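Local coordinates for protein oxaloacetate acetyl hydrolase (Cryphonectria parasitica, PDB 3LYE) that belongs to the phosphoenolpyruvate phosphomutase family of TIM-barrel proteins and forms a four-chain assembly with calcium ions in the model, at residues A[27-33]-A[46-52]; A[105-110]-A[151-156]; A[184-188]-A[212-216]. One frame throughout, in Å; residues are numbered along the deposited sequence.

Contact 1 (A[27-33]-A[46-52])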
# COMPACT_ATOMS: atom_id res chain seq x y z
N ILE A 27 19.97 1.60 -26.62
CA ILE A 27 18.82 2.14 -25.88
C ILE A 27 19.35 2.67 -24.54
O ILE A 27 19.73 1.88 -23.69
CB ILE A 27 17.73 1.07 -25.75
CG1 ILE A 27 17.30 0.53 -27.12
CG2 ILE A 27 16.52 1.61 -25.00
CD1 ILE A 27 16.62 -0.83 -27.04
N VAL A 28 19.35 4.00 -24.38
CA VAL A 28 19.87 4.68 -23.21
C VAL A 28 18.75 4.90 -22.22
O VAL A 28 17.78 5.60 -22.48
CB VAL A 28 20.52 6.00 -23.67
CG1 VAL A 28 20.88 6.89 -22.50
CG2 VAL A 28 21.74 5.72 -24.56
N CYS A 29 18.94 4.34 -21.02
CA CYS A 29 17.94 4.41 -19.97
C CYS A 29 18.45 4.99 -18.69
O CYS A 29 19.15 4.32 -17.94
CB CYS A 29 17.46 2.98 -19.67
SG CYS A 29 16.95 1.98 -21.09
N PRO A 30 18.07 6.22 -18.42
CA PRO A 30 18.54 6.81 -17.16
C PRO A 30 17.85 6.15 -15.97
O PRO A 30 16.66 5.81 -16.05
CB PRO A 30 18.09 8.26 -17.27
CG PRO A 30 16.95 8.22 -18.21
CD PRO A 30 17.30 7.17 -19.22
N GLY A 31 18.61 5.97 -14.89
CA GLY A 31 18.05 5.41 -13.67
C GLY A 31 17.24 6.45 -12.92
O GLY A 31 17.75 7.47 -12.51
N VAL A 32 15.97 6.16 -12.75
CA VAL A 32 14.99 6.96 -12.06
C VAL A 32 14.51 6.18 -10.85
O VAL A 32 14.58 4.97 -10.81
CB VAL A 32 13.87 7.45 -12.98
CG1 VAL A 32 14.43 8.26 -14.14
CG2 VAL A 32 13.06 6.30 -13.49
N TYR A 33 13.94 6.90 -9.89
CA TYR A 33 13.55 6.27 -8.65
C TYR A 33 12.29 6.78 -7.98
O TYR A 33 11.90 6.26 -6.93
CB TYR A 33 14.70 6.47 -7.64
CG TYR A 33 14.95 7.89 -7.24
CD1 TYR A 33 14.28 8.46 -6.17
CD2 TYR A 33 15.85 8.68 -7.94
CE1 TYR A 33 14.49 9.76 -5.81
CE2 TYR A 33 16.08 10.00 -7.57
CZ TYR A 33 15.39 10.54 -6.50
OH TYR A 33 15.67 11.84 -6.11
N PHE A 46 13.89 11.14 -23.08
CA PHE A 46 14.55 9.84 -23.05
C PHE A 46 13.55 8.84 -23.64
O PHE A 46 12.36 8.92 -23.37
CB PHE A 46 15.02 9.50 -21.66
CG PHE A 46 16.31 10.21 -21.30
CD1 PHE A 46 17.52 9.66 -21.64
CD2 PHE A 46 16.30 11.44 -20.69
CE1 PHE A 46 18.69 10.31 -21.33
CE2 PHE A 46 17.47 12.08 -20.42
CZ PHE A 46 18.67 11.50 -20.73
N LYS A 47 14.07 7.89 -24.39
CA LYS A 47 13.25 6.88 -25.08
C LYS A 47 12.90 5.68 -24.27
O LYS A 47 12.07 4.90 -24.69
CB LYS A 47 13.96 6.47 -26.40
CG LYS A 47 14.23 7.64 -27.41
CD LYS A 47 12.98 8.55 -27.61
CE LYS A 47 13.05 9.50 -28.83
NZ LYS A 47 14.23 10.39 -28.87
N SER A 48 13.55 5.52 -23.14
CA SER A 48 13.32 4.42 -22.22
C SER A 48 13.86 4.86 -20.87
O SER A 48 14.80 5.65 -20.80
CB SER A 48 14.02 3.14 -22.66
OG SER A 48 13.64 2.07 -21.79
N LEU A 49 13.25 4.36 -19.81
CA LEU A 49 13.66 4.68 -18.45
C LEU A 49 14.03 3.41 -17.72
O LEU A 49 13.58 2.32 -18.11
CB LEU A 49 12.50 5.32 -17.66
CG LEU A 49 12.31 6.83 -17.76
CD1 LEU A 49 12.52 7.49 -19.07
CD2 LEU A 49 10.99 7.27 -17.12
N TYR A 50 14.83 3.53 -16.67
CA TYR A 50 15.23 2.39 -15.86
C TYR A 50 14.88 2.71 -14.39
O TYR A 50 15.31 3.75 -13.84
CB TYR A 50 16.74 2.12 -15.95
CG TYR A 50 17.30 1.15 -14.94
CD1 TYR A 50 18.38 1.48 -14.16
CD2 TYR A 50 16.75 -0.11 -14.79
CE1 TYR A 50 18.86 0.60 -13.25
CE2 TYR A 50 17.21 -0.96 -13.86
CZ TYR A 50 18.30 -0.63 -13.13
OH TYR A 50 18.81 -1.53 -12.25
N MET A 51 14.09 1.88 -13.74
CA MET A 51 13.77 2.08 -12.33
C MET A 51 14.74 1.27 -11.50
O MET A 51 14.75 0.04 -11.52
CB MET A 51 12.38 1.63 -11.97
CG MET A 51 12.01 1.96 -10.52
SD MET A 51 10.46 1.22 -9.98
CE MET A 51 11.05 -0.38 -9.39
N THR A 52 15.51 1.98 -10.70
CA THR A 52 16.51 1.36 -9.86
C THR A 52 15.97 0.81 -8.56
O THR A 52 15.06 1.34 -7.96
CB THR A 52 17.65 2.34 -9.53
OG1 THR A 52 17.18 3.25 -8.55
CG2 THR A 52 18.07 3.08 -10.74
O HOH W 1 17.01 7.35 -24.48
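Strands 27-32 and 49-51 lie side by side and parallel in the central sheet of this TIM barrel, joined by helix 35-43 into a beta-alpha-beta unit. Their short axes come within 4.4 Å at an angle of 37°, and three hydrogen bonds hold the register: Tyr50 N to Pro30 O (3.0 Å), Val32 N to Tyr50 O (2.7 Å) and Thr52 N to Val32 O (3.1 Å). Gly31 makes a hollow on the face that carries Tyr50. A CB built ideally on Gly31 would lie 2.9 Å from Thr52 CG2, a clash; as it is, the methyl settles 3.7 Å from Gly31 CA. The Tyr50 ring rises from the same face beside Cys29, whose CB meets Tyr50 CB at 3.9 Å. Tyr50 OH bonds to His121, and this side chain is about 6 Å from a calcium ion. On the other face, Val32 CG2 fits against Leu49 CD2 (4.3 Å), and both residues pack on helix 35-43.

Where the pairing begins, the bump is Pro30. Its ring sits over one face of Phe46, with Pro30 CG 3.9 Å from the ring centroid in a CH-pi contact, while Val28 CG1 touches Phe46 CE1 at 4.2 Å. Leu262 and Arg266 of the second subunit pack against Pro30 and Phe46, so this corner belongs to a subunit interface. Further back, the loop leading into strand 49-51 stands off from Val28, and a water bridges the two, donating to Val28 O at 2.8 Å and accepting from Lys47 N at 3.0 Å.

Contact 2 (A[105-110]-A[151-156])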
# COMPACT_ATOMS: atom_id res chain seq x y z
N VAL A 105 8.88 -15.48 -8.18
CA VAL A 105 9.47 -14.96 -9.41
C VAL A 105 8.34 -14.75 -10.41
O VAL A 105 8.24 -13.74 -11.08
CB VAL A 105 10.52 -15.90 -9.97
CG1 VAL A 105 10.97 -15.43 -11.33
CG2 VAL A 105 11.70 -16.04 -9.01
N ALA A 106 7.51 -15.78 -10.57
CA ALA A 106 6.37 -15.72 -11.47
C ALA A 106 5.41 -14.60 -11.09
O ALA A 106 4.95 -13.85 -11.95
CB ALA A 106 5.64 -17.05 -11.49
N ARG A 107 5.10 -14.48 -9.81
CA ARG A 107 4.20 -13.43 -9.33
C ARG A 107 4.76 -12.06 -9.69
O ARG A 107 4.04 -11.20 -10.12
CB ARG A 107 4.02 -13.56 -7.82
CG ARG A 107 3.04 -12.55 -7.26
CD ARG A 107 2.75 -12.89 -5.80
NE ARG A 107 1.85 -11.93 -5.17
CZ ARG A 107 0.53 -11.93 -5.32
NH1 ARG A 107 -0.06 -12.86 -6.05
NH2 ARG A 107 -0.20 -10.98 -4.75
N THR A 108 6.06 -11.88 -9.50
CA THR A 108 6.72 -10.62 -9.80
C THR A 108 6.59 -10.28 -11.28
O THR A 108 6.22 -9.18 -11.64
CB THR A 108 8.20 -10.68 -9.36
OG1 THR A 108 8.29 -10.87 -7.94
CG2 THR A 108 8.91 -9.39 -9.74
N VAL A 109 6.91 -11.25 -12.15
CA VAL A 109 6.83 -11.00 -13.56
C VAL A 109 5.38 -10.68 -13.95
O VAL A 109 5.15 -9.77 -14.72
CB VAL A 109 7.42 -12.20 -14.38
CG1 VAL A 109 7.15 -11.99 -15.88
CG2 VAL A 109 8.91 -12.31 -14.10
N GLU A 110 4.42 -11.45 -13.42
CA GLU A 110 3.03 -11.21 -13.75
C GLU A 110 2.62 -9.81 -13.33
O GLU A 110 1.93 -9.12 -14.08
CB GLU A 110 2.21 -12.26 -13.04
CG GLU A 110 0.73 -12.12 -13.14
CD GLU A 110 0.04 -13.22 -12.35
OE1 GLU A 110 0.58 -13.61 -11.27
OE2 GLU A 110 -1.00 -13.69 -12.81
N ALA A 151 11.06 -19.81 -14.49
CA ALA A 151 9.79 -19.33 -13.95
C ALA A 151 9.35 -18.02 -14.61
O ALA A 151 8.19 -17.83 -14.95
CB ALA A 151 9.86 -19.19 -12.43
N ALA A 152 10.30 -17.11 -14.77
CA ALA A 152 10.04 -15.83 -15.37
C ALA A 152 9.62 -15.94 -16.84
O ALA A 152 8.61 -15.34 -17.24
CB ALA A 152 11.26 -14.93 -15.22
N VAL A 153 10.34 -16.72 -17.63
CA VAL A 153 10.04 -16.91 -19.03
C VAL A 153 8.68 -17.59 -19.19
O VAL A 153 7.88 -17.19 -20.03
CB VAL A 153 11.15 -17.70 -19.72
CG1 VAL A 153 10.74 -18.11 -21.13
CG2 VAL A 153 12.39 -16.88 -19.79
N ALA A 154 8.42 -18.63 -18.42
CA ALA A 154 7.13 -19.30 -18.55
C ALA A 154 5.99 -18.33 -18.29
O ALA A 154 4.93 -18.45 -18.93
CB ALA A 154 7.03 -20.49 -17.61
N THR A 155 6.17 -17.43 -17.32
CA THR A 155 5.13 -16.47 -17.02
C THR A 155 4.87 -15.50 -18.17
O THR A 155 3.71 -15.27 -18.54
CB THR A 155 5.48 -15.66 -15.77
OG1 THR A 155 5.62 -16.54 -14.66
CG2 THR A 155 4.39 -14.64 -15.42
N LYS A 156 5.94 -14.94 -18.72
CA LYS A 156 5.76 -14.00 -19.82
C LYS A 156 5.09 -14.69 -21.00
O LYS A 156 4.25 -14.09 -21.68
CB LYS A 156 7.04 -13.26 -20.17
CG LYS A 156 8.06 -13.95 -20.97
CD LYS A 156 9.46 -13.32 -20.87
CE LYS A 156 10.50 -13.92 -21.83
NZ LYS A 156 10.47 -13.39 -23.26
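Val105 and Val109, one helical turn apart, both take the t rotamer and both point their CA-to-CB bonds at segment 151-156. Val105 puts CG1 against a pair of alanines, 4.1 Å from Ala151 CB and 3.9 Å from Ala152 CB. Val109 divides its two methyls between neighbours on the facing side of the partner helix: CG2 rests 3.7 Å from Ala152 CB, whereas CG1 meets Thr155 CG2 at 3.9 Å.

Thr155 is in the m rotamer, which turns its hydroxyl back along its own helix to donate from OG1 to Ala151 O at 2.9 Å. With that polar group tied down, Ala106 CB can press onto Thr155 OG1 at 3.2 Å, and the Thr155 CG2 methyl is left facing Glu110, 4.0 Å from Glu110 CB. No hydrogen bond crosses between the segments.

These are successive outer helices of the TIM barrel: helix 102-114 follows strand 91-94, and helix 142-158 follows strand 119-122. Their short axes approach to 8.3 Å at a crossing angle of -41°, and the alanines permit Ala106 CA and Ala152 CA to lie 5.4 Å apart. Leu122 of strand 119-122 packs beneath against Val105 and Ala152, while Val294 and Ala298 of the third subunit pack against Ala106 and Ala151.

Lys156 has chi1 at 79° (p), a rotamer seldom found within helices. From there the chain runs out with chi2 and chi3 both t, away from segment 105-110, and its NZ forms a salt bridge with Asp193. Only the root of this side chain stays near Val109, with Lys156 CB 4.5 Å from Val109 CG1.

Contact 3 (A[184-188]-A[212-216])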
# COMPACT_ATOMS: atom_id res chain seq x y z
N LEU A 184 25.03 -16.96 -18.81
CA LEU A 184 24.28 -16.15 -19.74
C LEU A 184 23.82 -17.01 -20.91
O LEU A 184 22.68 -16.91 -21.34
CB LEU A 184 25.07 -14.94 -20.19
CG LEU A 184 25.27 -13.88 -19.10
CD1 LEU A 184 26.21 -12.79 -19.67
CD2 LEU A 184 23.98 -13.28 -18.62
N ARG A 185 24.69 -17.87 -21.42
CA ARG A 185 24.30 -18.74 -22.52
C ARG A 185 23.16 -19.65 -22.06
O ARG A 185 22.18 -19.90 -22.80
CB ARG A 185 25.46 -19.59 -22.99
CG ARG A 185 26.42 -18.86 -23.82
CD ARG A 185 27.42 -19.80 -24.44
NE ARG A 185 28.36 -19.04 -25.25
CZ ARG A 185 29.68 -19.09 -25.15
NH1 ARG A 185 30.41 -18.33 -25.96
NH2 ARG A 185 30.27 -19.91 -24.27
N ALA A 186 23.25 -20.17 -20.84
CA ALA A 186 22.22 -21.06 -20.32
C ALA A 186 20.91 -20.28 -20.18
O ALA A 186 19.84 -20.79 -20.50
CB ALA A 186 22.63 -21.68 -19.02
N ALA A 187 20.98 -19.05 -19.69
CA ALA A 187 19.78 -18.21 -19.53
C ALA A 187 19.13 -17.91 -20.86
O ALA A 187 17.91 -17.92 -20.98
CB ALA A 187 20.11 -16.93 -18.79
N ARG A 188 19.94 -17.64 -21.87
CA ARG A 188 19.45 -17.39 -23.21
C ARG A 188 18.66 -18.66 -23.68
O ARG A 188 17.56 -18.55 -24.23
CB ARG A 188 20.65 -17.18 -24.15
CG ARG A 188 20.32 -17.04 -25.64
CD ARG A 188 21.60 -17.25 -26.46
NE ARG A 188 22.01 -18.64 -26.24
CZ ARG A 188 23.23 -19.16 -26.36
NH1 ARG A 188 23.38 -20.45 -26.08
NH2 ARG A 188 24.29 -18.44 -26.73
N ALA A 212 31.28 -12.61 -27.14
CA ALA A 212 31.08 -14.00 -26.77
C ALA A 212 29.64 -14.43 -26.88
O ALA A 212 29.35 -15.61 -27.14
CB ALA A 212 31.53 -14.22 -25.36
N LEU A 213 28.73 -13.49 -26.65
CA LEU A 213 27.30 -13.79 -26.72
C LEU A 213 26.62 -13.36 -28.02
O LEU A 213 25.48 -13.72 -28.26
CB LEU A 213 26.59 -13.19 -25.49
CG LEU A 213 26.97 -14.10 -24.33
CD1 LEU A 213 27.04 -13.39 -23.02
CD2 LEU A 213 26.04 -15.31 -24.29
N ALA A 214 27.33 -12.61 -28.86
CA ALA A 214 26.76 -12.15 -30.13
C ALA A 214 26.16 -13.33 -30.89
O ALA A 214 26.77 -14.40 -30.97
CB ALA A 214 27.83 -11.51 -30.97
N PRO A 215 25.02 -13.12 -31.56
CA PRO A 215 24.24 -11.89 -31.69
C PRO A 215 23.20 -11.64 -30.59
O PRO A 215 22.39 -10.74 -30.73
CB PRO A 215 23.50 -12.12 -33.00
CG PRO A 215 23.23 -13.57 -32.99
CD PRO A 215 24.44 -14.21 -32.36
N TRP A 216 23.22 -12.40 -29.51
CA TRP A 216 22.24 -12.21 -28.44
C TRP A 216 22.61 -10.89 -27.78
O TRP A 216 23.76 -10.69 -27.40
CB TRP A 216 22.30 -13.38 -27.48
CG TRP A 216 21.24 -13.45 -26.44
CD1 TRP A 216 19.90 -13.58 -26.64
CD2 TRP A 216 21.43 -13.46 -25.04
NE1 TRP A 216 19.24 -13.66 -25.44
CE2 TRP A 216 20.17 -13.59 -24.43
CE3 TRP A 216 22.57 -13.37 -24.22
CZ2 TRP A 216 20.01 -13.66 -23.06
CZ3 TRP A 216 22.42 -13.47 -22.88
CH2 TRP A 216 21.14 -13.57 -22.29
O HOH W 2 24.32 -16.35 -28.65
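Two consecutive outer helices of the TIM barrel, 177-189 and 203-213, meet here where the second one ends and the chain turns toward strand 219-223. Trp216 has the largest buried area. Past the cis peptide bond before Pro215, its backbone N bonds back to Leu213 O at 2.9 Å, and its indole swings toward helix 177-189. Arg188 lays its aliphatic part over that indole: CG stands 3.5 Å from the centroid of the Trp216 five-membered ring, only 7° off the normal, a clear CH-pi contact. The indole is fixed from another side too, since Trp216 NE1 bonds to Ala192 O; its far end reaches the helix at Leu184, with CZ3 4.1 Å from Leu184 CB.

Leu213 comes next. Its CD1 meets Leu184 CD1 at 3.5 Å, and CD2 packs 3.6 Å from Arg185 CG, making the apolar floor beneath the arginines. Arg185 then arches over to the helix end, donating from NH1 to Ala212 O at 3.1 Å. Arg188 reaches the same turn through a water, which accepts from Arg188 NH2 at 2.8 Å and donates to Leu213 O at 2.9 Å.

How the contacts relate
The contacts follow one another along the chain and sit at separate places in one TIM barrel, with centres 20 to 23 Å apart and none touching another. Contact 1 joins two neighbouring strands of the inner sheet, about 6 Å from the centre of the chain. Contacts 2 and 3 join pairs of successive outer helices, 17 and 20 Å out. Strand 164-169 lies beneath both contact 2 and contact 3, whose nearest atoms are about 6 Å apart. Contacts 1 and 2 also face other subunits, the second and third respectively, whereas no other chain of the assembly touches contact 3.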